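Local coordinates for protein xylose isomerase-like TIM barrel (Anabaena variabilis ATCC 29413, PDB 2QW5) that binds zinc and D-xylose at the mouth of a TIM barrel and probably acts as a sugar phosphate isomerase or epimerase, at residues 86-97 against 125-136; 243-254 against 273-283. All coordinates share one frame; numbering follows the deposited sequence.

How the contacts relate
Both contacts are buried and belong to one eight-stranded parallel barrel. Each joins two neighbouring strands of a beta-alpha-beta unit, with helix 101-120 between the strands in contact 1 and helix 263-273 in contact 2. Their centres are about 18 Å apart, yet they meet inside the barrel, where Met127 SE packs 3.2 Å from Gln247 NE2. Both reach the same xylose with different chemistry. Contact 1 offers an amide and an aromatic face to the sugar, and its outer loop bonds through Thr91, Arg92 and Thr93 to Thr139 and Asp141 of a second subunit. Contact 2 supplies two zinc ligands and an arginine at the sugar end, and a tyrosine packed among aliphatic side chains at the other.

Contact 1 (86-97 against 125-136); sequences TNVGATRTFDPS and IMMGPIVIPYGV. With XLS (D-xylose), chain C.
Asn87 turns CG opposite the backbone N (chi1 -172°), while Met127, a selenomethionine, keeps CG between its own N and carbonyl carbon (chi1 58°) and bends twice beyond it. These turns bring CE of Met127 to 3.1 Å from ND2 of Asn87, the two chains crossing at a slant. The contact joins adjacent parallel strands of the TIM barrel, 83-87 and 125-128. Met127 N donates to Thr86 O, and Val88 N to Met127 O at 2.9 Å. On the sheet face of Thr86 and Met126, CG of Met126, also selenomethionine, lies 3.3 Å from Thr86 OG1. That hydroxyl bonds to Thr118 of helix 101-120. Gly128 has backbone angles that call for glycine, and its CA sits 3.4 Å from Val88 O.

Beyond the strands the loops stay paired. Ala90 N donates to Pro129 O, and Ala90 O accepts from Tyr134 N. The Pro133 ring crosses the Asp95 carboxylate, with CG of Pro133 3.4 Å from CG of Asp95. Asp95 OD1 takes bonds from both N and OG of Ser97, and OD2 makes a salt bridge with Arg158.

The Tyr134 ring lies against the sugar, with xylose C3 3.7 Å above the centre of one face; Tyr134 OH bonds to Glu189. Asn87 uses both ends of its amide: ND2 gives a weak bond to xylose O2 at 3.3 Å, and OD1 accepts from xylose O4 at 2.8 Å.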
loop_
_atom_site.group_PDB
_atom_site.type_symbol
_atom_site.label_atom_id
_atom_site.label_comp_id
_atom_site.label_asym_id
_atom_site.label_seq_id
_atom_site.Cartn_x
_atom_site.Cartn_y
_atom_site.Cartn_z
ATOM N N THR A 86 -25.840 -18.274 -7.747
ATOM C CA THR A 86 -24.995 -17.123 -8.016
ATOM C C THR A 86 -24.255 -16.649 -6.772
ATOM O O THR A 86 -24.751 -16.811 -5.634
ATOM C CB THR A 86 -25.771 -15.935 -8.611
ATOM O OG1 THR A 86 -26.751 -15.489 -7.658
ATOM C CG2 THR A 86 -26.402 -16.295 -9.875
ATOM N N ASN A 87 -23.064 -16.104 -7.012
ATOM C CA ASN A 87 -22.239 -15.479 -6.005
ATOM C C ASN A 87 -22.175 -13.975 -6.353
ATOM O O ASN A 87 -21.731 -13.573 -7.434
ATOM C CB ASN A 87 -20.865 -16.111 -5.926
ATOM C CG ASN A 87 -20.071 -15.605 -4.773
ATOM O OD1 ASN A 87 -19.638 -14.468 -4.780
ATOM N ND2 ASN A 87 -19.836 -16.458 -3.795
ATOM N N VAL A 88 -22.634 -13.170 -5.417
ATOM C CA VAL A 88 -22.773 -11.740 -5.591
ATOM C C VAL A 88 -22.292 -11.044 -4.340
ATOM O O VAL A 88 -22.628 -11.467 -3.248
ATOM C CB VAL A 88 -24.261 -11.326 -5.860
ATOM C CG1 VAL A 88 -24.396 -9.835 -5.857
ATOM C CG2 VAL A 88 -24.749 -11.876 -7.239
ATOM N N GLY A 89 -21.541 -9.973 -4.526
ATOM C CA GLY A 89 -21.035 -9.175 -3.418
ATOM C C GLY A 89 -21.353 -7.713 -3.520
ATOM O O GLY A 89 -21.389 -7.145 -4.612
ATOM N N ALA A 90 -21.605 -7.092 -2.362
ATOM C CA ALA A 90 -21.711 -5.641 -2.273
ATOM C C ALA A 90 -20.296 -5.105 -2.538
ATOM O O ALA A 90 -19.293 -5.810 -2.306
ATOM C CB ALA A 90 -22.191 -5.197 -0.861
ATOM N N THR A 91 -20.230 -3.875 -3.038
ATOM C CA THR A 91 -18.973 -3.214 -3.392
ATOM C C THR A 91 -18.894 -1.898 -2.665
ATOM O O THR A 91 -19.864 -1.451 -2.077
ATOM C CB THR A 91 -18.853 -2.986 -4.895
ATOM O OG1 THR A 91 -19.713 -1.938 -5.341
ATOM C CG2 THR A 91 -19.183 -4.265 -5.668
ATOM N N ARG A 92 -17.721 -1.283 -2.690
ATOM C CA ARG A 92 -17.541 0.021 -2.025
ATOM C C ARG A 92 -18.602 1.072 -2.461
ATOM O O ARG A 92 -19.120 1.839 -1.617
ATOM C CB ARG A 92 -16.133 0.562 -2.259
ATOM C CG ARG A 92 -15.761 1.638 -1.232
ATOM C CD ARG A 92 -14.891 2.674 -1.838
ATOM N NE ARG A 92 -13.691 2.079 -2.393
ATOM C CZ ARG A 92 -13.030 2.521 -3.469
ATOM N NH1 ARG A 92 -13.436 3.575 -4.206
ATOM N NH2 ARG A 92 -11.946 1.852 -3.839
ATOM N N THR A 93 -18.901 1.102 -3.758
ATOM C CA THR A 93 -19.956 1.968 -4.329
ATOM C C THR A 93 -21.346 1.437 -3.952
ATOM O O THR A 93 -22.147 2.155 -3.318
ATOM C CB THR A 93 -19.795 2.106 -5.846
ATOM O OG1 THR A 93 -18.497 2.653 -6.104
ATOM C CG2 THR A 93 -20.834 2.997 -6.460
ATOM N N PHE A 94 -21.608 0.176 -4.288
ATOM C CA PHE A 94 -22.913 -0.460 -4.058
ATOM C C PHE A 94 -22.912 -1.043 -2.672
ATOM O O PHE A 94 -22.837 -2.270 -2.478
ATOM C CB PHE A 94 -23.205 -1.504 -5.120
ATOM C CG PHE A 94 -23.168 -0.964 -6.493
ATOM C CD1 PHE A 94 -23.994 0.121 -6.863
ATOM C CD2 PHE A 94 -22.290 -1.500 -7.436
ATOM C CE1 PHE A 94 -23.944 0.646 -8.161
ATOM C CE2 PHE A 94 -22.238 -0.984 -8.740
ATOM C CZ PHE A 94 -23.071 0.081 -9.101
ATOM N N ASP A 95 -23.008 -0.136 -1.692
ATOM C CA ASP A 95 -22.922 -0.465 -0.268
ATOM C C ASP A 95 -24.241 -0.164 0.467
ATOM O O ASP A 95 -24.544 1.000 0.756
ATOM C CB ASP A 95 -21.728 0.264 0.362
ATOM C CG ASP A 95 -21.545 -0.035 1.844
ATOM O OD1 ASP A 95 -22.233 -0.916 2.407
ATOM O OD2 ASP A 95 -20.685 0.639 2.459
ATOM N N PRO A 96 -24.999 -1.223 0.807
ATOM C CA PRO A 96 -26.253 -1.024 1.524
ATOM C C PRO A 96 -26.132 -0.610 2.975
ATOM O O PRO A 96 -27.142 -0.258 3.567
ATOM C CB PRO A 96 -26.942 -2.387 1.412
ATOM C CG PRO A 96 -25.847 -3.356 1.327
ATOM C CD PRO A 96 -24.802 -2.652 0.485
ATOM N N SER A 97 -24.929 -0.675 3.531
ATOM C CA SER A 97 -24.635 -0.255 4.900
ATOM C C SER A 97 -24.105 1.186 4.960
ATOM O O SER A 97 -23.667 1.650 6.029
ATOM C CB SER A 97 -23.622 -1.228 5.537
ATOM O OG SER A 97 -22.355 -1.148 4.894
ATOM N N ILE A 125 -31.021 -19.579 -5.687
ATOM C CA ILE A 125 -30.126 -19.208 -4.606
ATOM C C ILE A 125 -29.135 -18.144 -5.093
ATOM O O ILE A 125 -28.403 -18.373 -6.078
ATOM C CB ILE A 125 -29.326 -20.410 -4.074
ATOM C CG1 ILE A 125 -30.245 -21.493 -3.472
ATOM C CG2 ILE A 125 -28.357 -19.962 -2.993
ATOM C CD1 ILE A 125 -29.515 -22.799 -3.178
HETATM N N MSE A 126 -29.149 -16.989 -4.414
HETATM C CA MSE A 126 -28.161 -15.911 -4.615
HETATM C C MSE A 126 -27.468 -15.783 -3.273
HETATM O O MSE A 126 -28.137 -15.486 -2.247
HETATM C CB MSE A 126 -28.817 -14.590 -4.983
HETATM C CG MSE A 126 -27.809 -13.462 -5.236
HETATM SE SE MSE A 126 -28.593 -11.911 -5.897
HETATM C CE MSE A 126 -28.386 -10.687 -4.397
HETATM N N MSE A 127 -26.145 -15.967 -3.271
HETATM C CA MSE A 127 -25.363 -15.938 -2.023
HETATM C C MSE A 127 -24.184 -15.005 -2.101
HETATM O O MSE A 127 -23.765 -14.636 -3.184
HETATM C CB MSE A 127 -24.808 -17.332 -1.709
HETATM C CG MSE A 127 -23.925 -17.904 -2.843
HETATM SE SE MSE A 127 -22.492 -18.806 -2.117
HETATM C CE MSE A 127 -21.457 -17.399 -1.266
ATOM N N GLY A 128 -23.668 -14.615 -0.941
ATOM C CA GLY A 128 -22.411 -13.891 -0.888
ATOM C C GLY A 128 -22.414 -12.786 0.129
ATOM O O GLY A 128 -23.335 -12.708 0.929
ATOM N N PRO A 129 -21.339 -11.960 0.127
ATOM C CA PRO A 129 -21.151 -10.850 1.041
ATOM C C PRO A 129 -21.937 -9.593 0.587
ATOM O O PRO A 129 -21.346 -8.571 0.187
ATOM C CB PRO A 129 -19.639 -10.652 1.010
ATOM C CG PRO A 129 -19.268 -11.045 -0.404
ATOM C CD PRO A 129 -20.180 -12.109 -0.793
ATOM N N ILE A 130 -23.262 -9.666 0.768
ATOM C CA ILE A 130 -24.193 -8.648 0.300
ATOM C C ILE A 130 -24.626 -7.588 1.369
ATOM O O ILE A 130 -25.564 -6.828 1.109
ATOM C CB ILE A 130 -25.420 -9.285 -0.401
ATOM C CG1 ILE A 130 -26.256 -10.160 0.547
ATOM C CG2 ILE A 130 -24.949 -10.130 -1.677
ATOM C CD1 ILE A 130 -27.555 -10.632 -0.030
ATOM N N VAL A 131 -23.949 -7.567 2.529
ATOM C CA VAL A 131 -24.223 -6.598 3.615
ATOM C C VAL A 131 -23.098 -5.549 3.657
ATOM O O VAL A 131 -23.313 -4.379 3.358
ATOM C CB VAL A 131 -24.391 -7.325 4.951
ATOM C CG1 VAL A 131 -24.745 -6.317 6.077
ATOM C CG2 VAL A 131 -25.459 -8.450 4.839
ATOM N N ILE A 132 -21.903 -5.963 4.055
ATOM C CA ILE A 132 -20.740 -5.104 4.121
ATOM C C ILE A 132 -19.947 -5.450 2.819
ATOM O O ILE A 132 -19.814 -6.654 2.513
ATOM C CB ILE A 132 -19.859 -5.435 5.342
ATOM C CG1 ILE A 132 -20.666 -5.358 6.665
ATOM C CG2 ILE A 132 -18.615 -4.535 5.392
ATOM C CD1 ILE A 132 -21.212 -4.000 6.974
ATOM N N PRO A 133 -19.457 -4.431 2.073
ATOM C CA PRO A 133 -18.656 -4.624 0.846
ATOM C C PRO A 133 -17.490 -5.572 1.048
ATOM O O PRO A 133 -16.747 -5.413 1.998
ATOM C CB PRO A 133 -18.145 -3.218 0.546
ATOM C CG PRO A 133 -19.242 -2.347 1.010
ATOM C CD PRO A 133 -19.671 -2.986 2.309
ATOM N N TYR A 134 -17.340 -6.544 0.144
ATOM C CA TYR A 134 -16.351 -7.585 0.316
ATOM C C TYR A 134 -14.934 -7.046 0.236
ATOM O O TYR A 134 -14.585 -6.405 -0.745
ATOM C CB TYR A 134 -16.522 -8.696 -0.730
ATOM C CG TYR A 134 -15.392 -9.688 -0.692
ATOM C CD1 TYR A 134 -15.343 -10.684 0.284
ATOM C CD2 TYR A 134 -14.357 -9.634 -1.636
ATOM C CE1 TYR A 134 -14.302 -11.582 0.343
ATOM C CE2 TYR A 134 -13.303 -10.516 -1.568
ATOM C CZ TYR A 134 -13.283 -11.490 -0.592
ATOM O OH TYR A 134 -12.243 -12.356 -0.560
ATOM N N GLY A 135 -14.129 -7.356 1.255
ATOM C CA GLY A 135 -12.725 -6.936 1.328
ATOM C C GLY A 135 -12.425 -5.472 1.517
ATOM O O GLY A 135 -11.285 -5.107 1.380
ATOM N N VAL A 136 -13.421 -4.656 1.894
ATOM C CA VAL A 136 -13.268 -3.240 2.038
ATOM C C VAL A 136 -13.140 -3.000 3.520
ATOM O O VAL A 136 -14.116 -2.680 4.206
ATOM C CB VAL A 136 -14.460 -2.436 1.414
ATOM C CG1 VAL A 136 -14.280 -0.904 1.595
ATOM C CG2 VAL A 136 -14.627 -2.773 -0.076
HETATM C C1 XLS C . -15.159 -15.421 -1.023
HETATM C C2 XLS C . -16.303 -14.515 -1.461
HETATM C C3 XLS C . -15.913 -13.482 -2.576
HETATM C C4 XLS C . -16.996 -13.232 -3.606
HETATM O O1 XLS C . -14.933 -15.894 0.310
HETATM O O2 XLS C . -17.476 -15.266 -1.776
HETATM O O3 XLS C . -14.738 -13.719 -3.354
HETATM O O4 XLS C . -18.187 -12.941 -2.931
#

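Contact 2 (243-254 against 273-283); sequences LHYVQVSPPDRG and VYDGPIAVEIF. With ZN (zinc ion), chain D; XLS (D-xylose), chain C.
Val246 and Val248 carry the backbone pairing with Ala279 and Glu281. It joins parallel strands 243-248 and 278-280 of the TIM barrel. Ala279 N donates to Val246 O, Val248 N to Ala279 O, and Glu281 N to Val248 O. Past the strands, Ser249 OG donates to Glu281 O at 2.6 Å, and Phe283 N to Arg253 O.

Tyr274 packs across the start of strand 243-248. Val246 CG2 makes a CH-pi contact over one face of its ring, 3.8 Å from the centroid and 14° off the normal. Gly276 N lies over the centre of the opposite face. Leu243 CG packs against Tyr274 CD1. Tyr274 OH donates to Pro277 O at 2.6 Å, a polar bond within its own segment that ties down the ring's end. With an alanine in its place, Pro277 O would probably lose this donor and a gap would likely open beside Val246 and Leu243. On the same sheet face as Val246 CG2, Val246 CG1 packs on Ile278 CD1, and Val248 on Ile278 and Val280.

Charged and metal contacts fill the sugar end. Phe283 CE1 lies over one face of the Arg253 guanidinium, toward its rim, 3.3 Å above the plane. Arg253 NE donates to Ser249 OG, near the plane of the group, which helps set its rotation. Zinc is bound by Gln247 OE1 at 2.4 Å and Glu281 OE1 at 2.1 Å, with Glu183 and Asp216 completing the protein ligands. Gln247 NE2 bonds to Glu49. A water binds the zinc at 2.0 Å, accepts from Arg253 NH2 and donates to xylose O1 at 2.5 Å.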
loop_
_atom_site.group_PDB
_atom_site.type_symbol
_atom_site.label_atom_id
_atom_site.label_comp_id
_atom_site.label_asym_id
_atom_site.label_seq_id
_atom_site.Cartn_x
_atom_site.Cartn_y
_atom_site.Cartn_z
ATOM N N LEU A 243 -31.595 -21.430 6.719
ATOM C CA LEU A 243 -30.412 -22.167 6.284
ATOM C C LEU A 243 -30.646 -22.475 4.834
ATOM O O LEU A 243 -31.100 -23.535 4.486
ATOM C CB LEU A 243 -30.137 -23.402 7.152
ATOM C CG LEU A 243 -28.869 -24.255 6.895
ATOM C CD1 LEU A 243 -27.649 -23.468 6.551
ATOM C CD2 LEU A 243 -28.595 -25.089 8.127
ATOM N N HIS A 244 -30.303 -21.505 3.982
ATOM C CA HIS A 244 -30.573 -21.597 2.558
ATOM C C HIS A 244 -29.571 -22.330 1.706
ATOM O O HIS A 244 -29.899 -22.712 0.577
ATOM C CB HIS A 244 -30.783 -20.200 1.984
ATOM C CG HIS A 244 -31.926 -19.453 2.607
ATOM N ND1 HIS A 244 -33.062 -20.082 3.071
ATOM C CD2 HIS A 244 -32.156 -18.129 2.732
ATOM C CE1 HIS A 244 -33.912 -19.170 3.510
ATOM N NE2 HIS A 244 -33.396 -17.977 3.298
ATOM N N TYR A 245 -28.339 -22.488 2.186
ATOM C CA TYR A 245 -27.274 -23.048 1.337
ATOM C C TYR A 245 -26.085 -23.492 2.156
ATOM O O TYR A 245 -25.888 -23.004 3.256
ATOM C CB TYR A 245 -26.847 -21.959 0.365
ATOM C CG TYR A 245 -26.067 -22.370 -0.871
ATOM C CD1 TYR A 245 -26.537 -23.343 -1.762
ATOM C CD2 TYR A 245 -24.922 -21.672 -1.232
ATOM C CE1 TYR A 245 -25.841 -23.620 -2.978
ATOM C CE2 TYR A 245 -24.229 -21.956 -2.422
ATOM C CZ TYR A 245 -24.685 -22.913 -3.275
ATOM O OH TYR A 245 -23.964 -23.170 -4.409
ATOM N N VAL A 246 -25.272 -24.389 1.600
ATOM C CA VAL A 246 -24.111 -24.968 2.305
ATOM C C VAL A 246 -22.990 -25.180 1.289
ATOM O O VAL A 246 -23.254 -25.703 0.202
ATOM C CB VAL A 246 -24.442 -26.326 2.976
ATOM C CG1 VAL A 246 -23.179 -27.001 3.532
ATOM C CG2 VAL A 246 -25.435 -26.158 4.109
ATOM N N GLN A 247 -21.775 -24.742 1.661
ATOM C CA GLN A 247 -20.570 -24.885 0.866
ATOM C C GLN A 247 -19.489 -25.680 1.614
ATOM O O GLN A 247 -19.275 -25.488 2.825
ATOM C CB GLN A 247 -20.019 -23.537 0.485
ATOM C CG GLN A 247 -20.896 -22.736 -0.389
ATOM C CD GLN A 247 -20.236 -21.442 -0.749
ATOM O OE1 GLN A 247 -19.696 -20.759 0.110
ATOM N NE2 GLN A 247 -20.219 -21.122 -2.038
ATOM N N VAL A 248 -18.851 -26.617 0.905
ATOM C CA VAL A 248 -17.740 -27.398 1.448
ATOM C C VAL A 248 -16.500 -26.852 0.746
ATOM O O VAL A 248 -16.437 -26.788 -0.503
ATOM C CB VAL A 248 -17.896 -28.936 1.310
ATOM C CG1 VAL A 248 -18.990 -29.407 2.301
ATOM C CG2 VAL A 248 -18.191 -29.352 -0.138
ATOM N N SER A 249 -15.532 -26.451 1.565
ATOM C CA SER A 249 -14.304 -25.812 1.103
ATOM C C SER A 249 -13.259 -26.008 2.172
ATOM O O SER A 249 -13.559 -25.772 3.360
ATOM C CB SER A 249 -14.534 -24.315 0.943
ATOM O OG SER A 249 -13.457 -23.713 0.270
ATOM N N PRO A 250 -12.026 -26.397 1.788
ATOM C CA PRO A 250 -11.012 -26.647 2.795
ATOM C C PRO A 250 -10.483 -25.315 3.362
ATOM O O PRO A 250 -10.724 -24.267 2.767
ATOM C CB PRO A 250 -9.952 -27.417 1.995
ATOM C CG PRO A 250 -10.014 -26.859 0.679
ATOM C CD PRO A 250 -11.467 -26.554 0.438
ATOM N N PRO A 251 -9.792 -25.333 4.511
ATOM C CA PRO A 251 -9.257 -24.055 5.066
ATOM C C PRO A 251 -8.375 -23.218 4.140
ATOM O O PRO A 251 -8.472 -21.989 4.159
ATOM C CB PRO A 251 -8.442 -24.531 6.270
ATOM C CG PRO A 251 -9.212 -25.755 6.735
ATOM C CD PRO A 251 -9.532 -26.458 5.429
ATOM N N ASP A 252 -7.559 -23.881 3.308
ATOM C CA ASP A 252 -6.699 -23.160 2.370
ATOM C C ASP A 252 -7.394 -22.799 1.049
ATOM O O ASP A 252 -6.768 -22.202 0.200
ATOM C CB ASP A 252 -5.371 -23.901 2.142
ATOM C CG ASP A 252 -5.429 -24.948 1.025
ATOM O OD1 ASP A 252 -6.516 -25.434 0.684
ATOM O OD2 ASP A 252 -4.335 -25.278 0.504
ATOM N N ARG A 253 -8.651 -23.216 0.894
ATOM C CA ARG A 253 -9.540 -22.979 -0.257
ATOM C C ARG A 253 -9.123 -23.735 -1.515
ATOM O O ARG A 253 -9.706 -23.483 -2.532
ATOM C CB ARG A 253 -9.758 -21.500 -0.594
ATOM C CG ARG A 253 -9.875 -20.531 0.554
ATOM C CD ARG A 253 -10.814 -20.885 1.650
ATOM N NE ARG A 253 -12.202 -21.079 1.263
ATOM C CZ ARG A 253 -13.141 -20.141 1.082
ATOM N NH1 ARG A 253 -12.884 -18.816 1.118
ATOM N NH2 ARG A 253 -14.358 -20.546 0.759
ATOM N N GLY A 254 -8.187 -24.681 -1.404
ATOM C CA GLY A 254 -7.676 -25.464 -2.542
ATOM C C GLY A 254 -8.230 -26.886 -2.603
ATOM O O GLY A 254 -9.438 -27.062 -2.726
ATOM N N VAL A 273 -31.056 -31.303 9.108
ATOM C CA VAL A 273 -32.064 -30.255 8.855
ATOM C C VAL A 273 -32.052 -29.563 7.491
ATOM O O VAL A 273 -32.914 -28.753 7.230
ATOM C CB VAL A 273 -31.943 -29.126 9.911
ATOM C CG1 VAL A 273 -31.979 -29.720 11.337
ATOM C CG2 VAL A 273 -30.656 -28.297 9.703
ATOM N N TYR A 274 -31.080 -29.872 6.642
ATOM C CA TYR A 274 -30.885 -29.220 5.359
ATOM C C TYR A 274 -30.935 -30.282 4.301
ATOM O O TYR A 274 -30.237 -31.265 4.431
ATOM C CB TYR A 274 -29.496 -28.548 5.337
ATOM C CG TYR A 274 -29.147 -27.893 4.021
ATOM C CD1 TYR A 274 -29.725 -26.663 3.645
ATOM C CD2 TYR A 274 -28.261 -28.511 3.130
ATOM C CE1 TYR A 274 -29.410 -26.068 2.413
ATOM C CE2 TYR A 274 -27.955 -27.936 1.933
ATOM C CZ TYR A 274 -28.528 -26.704 1.573
ATOM O OH TYR A 274 -28.209 -26.159 0.361
ATOM N N ASP A 275 -31.740 -30.073 3.268
ATOM C CA ASP A 275 -31.818 -31.021 2.154
ATOM C C ASP A 275 -31.530 -30.362 0.802
ATOM O O ASP A 275 -31.806 -30.954 -0.242
ATOM C CB ASP A 275 -33.165 -31.818 2.176
ATOM C CG ASP A 275 -34.404 -30.978 1.821
ATOM O OD1 ASP A 275 -34.314 -29.791 1.391
ATOM O OD2 ASP A 275 -35.512 -31.551 1.958
ATOM N N GLY A 276 -30.955 -29.157 0.821
ATOM C CA GLY A 276 -30.597 -28.447 -0.403
ATOM C C GLY A 276 -29.296 -28.942 -1.016
ATOM O O GLY A 276 -28.732 -29.921 -0.567
ATOM N N PRO A 277 -28.808 -28.254 -2.059
ATOM C CA PRO A 277 -27.555 -28.645 -2.696
ATOM C C PRO A 277 -26.322 -28.298 -1.847
ATOM O O PRO A 277 -26.363 -27.300 -1.126
ATOM C CB PRO A 277 -27.564 -27.826 -3.988
ATOM C CG PRO A 277 -28.383 -26.647 -3.691
ATOM C CD PRO A 277 -29.422 -27.085 -2.721
ATOM N N ILE A 278 -25.267 -29.116 -1.945
ATOM C CA ILE A 278 -23.983 -28.908 -1.242
ATOM C C ILE A 278 -22.986 -28.482 -2.313
ATOM O O ILE A 278 -22.726 -29.254 -3.204
ATOM C CB ILE A 278 -23.476 -30.210 -0.559
ATOM C CG1 ILE A 278 -24.450 -30.705 0.517
ATOM C CG2 ILE A 278 -22.090 -29.992 0.061
ATOM C CD1 ILE A 278 -24.575 -29.784 1.703
ATOM N N ALA A 279 -22.446 -27.246 -2.236
ATOM C CA ALA A 279 -21.512 -26.746 -3.264
ATOM C C ALA A 279 -20.036 -26.890 -2.880
ATOM O O ALA A 279 -19.654 -26.539 -1.801
ATOM C CB ALA A 279 -21.791 -25.331 -3.595
ATOM N N VAL A 280 -19.242 -27.462 -3.786
ATOM C CA VAL A 280 -17.794 -27.540 -3.650
ATOM C C VAL A 280 -17.280 -26.160 -4.089
ATOM O O VAL A 280 -17.488 -25.782 -5.231
ATOM C CB VAL A 280 -17.196 -28.634 -4.591
ATOM C CG1 VAL A 280 -15.660 -28.487 -4.713
ATOM C CG2 VAL A 280 -17.611 -30.011 -4.103
ATOM N N GLU A 281 -16.655 -25.410 -3.177
ATOM C CA GLU A 281 -16.118 -24.091 -3.512
ATOM C C GLU A 281 -14.588 -24.050 -3.380
ATOM O O GLU A 281 -14.049 -23.880 -2.296
ATOM C CB GLU A 281 -16.754 -23.006 -2.683
ATOM C CG GLU A 281 -16.476 -21.622 -3.312
ATOM C CD GLU A 281 -17.054 -20.510 -2.524
ATOM O OE1 GLU A 281 -16.802 -20.535 -1.293
ATOM O OE2 GLU A 281 -17.708 -19.622 -3.118
ATOM N N ILE A 282 -13.913 -24.222 -4.512
ATOM C CA ILE A 282 -12.476 -24.236 -4.594
ATOM C C ILE A 282 -12.052 -22.969 -5.390
ATOM O O ILE A 282 -12.518 -22.736 -6.529
ATOM C CB ILE A 282 -11.980 -25.551 -5.294
ATOM C CG1 ILE A 282 -12.325 -26.777 -4.403
ATOM C CG2 ILE A 282 -10.455 -25.492 -5.579
ATOM C CD1 ILE A 282 -11.942 -28.123 -5.030
ATOM N N PHE A 283 -11.159 -22.193 -4.780
ATOM C CA PHE A 283 -10.617 -20.963 -5.336
ATOM C C PHE A 283 -9.305 -21.339 -6.007
ATOM O O PHE A 283 -8.308 -21.571 -5.353
ATOM C CB PHE A 283 -10.387 -19.920 -4.240
ATOM C CG PHE A 283 -11.650 -19.313 -3.741
ATOM C CD1 PHE A 283 -12.481 -20.027 -2.901
ATOM C CD2 PHE A 283 -12.030 -18.042 -4.128
ATOM C CE1 PHE A 283 -13.678 -19.468 -2.417
ATOM C CE2 PHE A 283 -13.233 -17.471 -3.616
ATOM C CZ PHE A 283 -14.037 -18.215 -2.781
HETATM ZN ZN ZN D . -17.769 -19.343 0.151
HETATM C C1 XLS C . -15.159 -15.421 -1.023
HETATM C C2 XLS C . -16.303 -14.515 -1.461
HETATM C C3 XLS C . -15.913 -13.482 -2.576
HETATM C C4 XLS C . -16.996 -13.232 -3.606
HETATM O O1 XLS C . -14.933 -15.894 0.310
HETATM O O2 XLS C . -17.476 -15.266 -1.776
HETATM O O3 XLS C . -14.738 -13.719 -3.354
HETATM O O4 XLS C . -18.187 -12.941 -2.931
HETATM O O HOH W 1 -32.720 -25.839 5.403
HETATM O O HOH W 2 -16.185 -18.081 0.019
#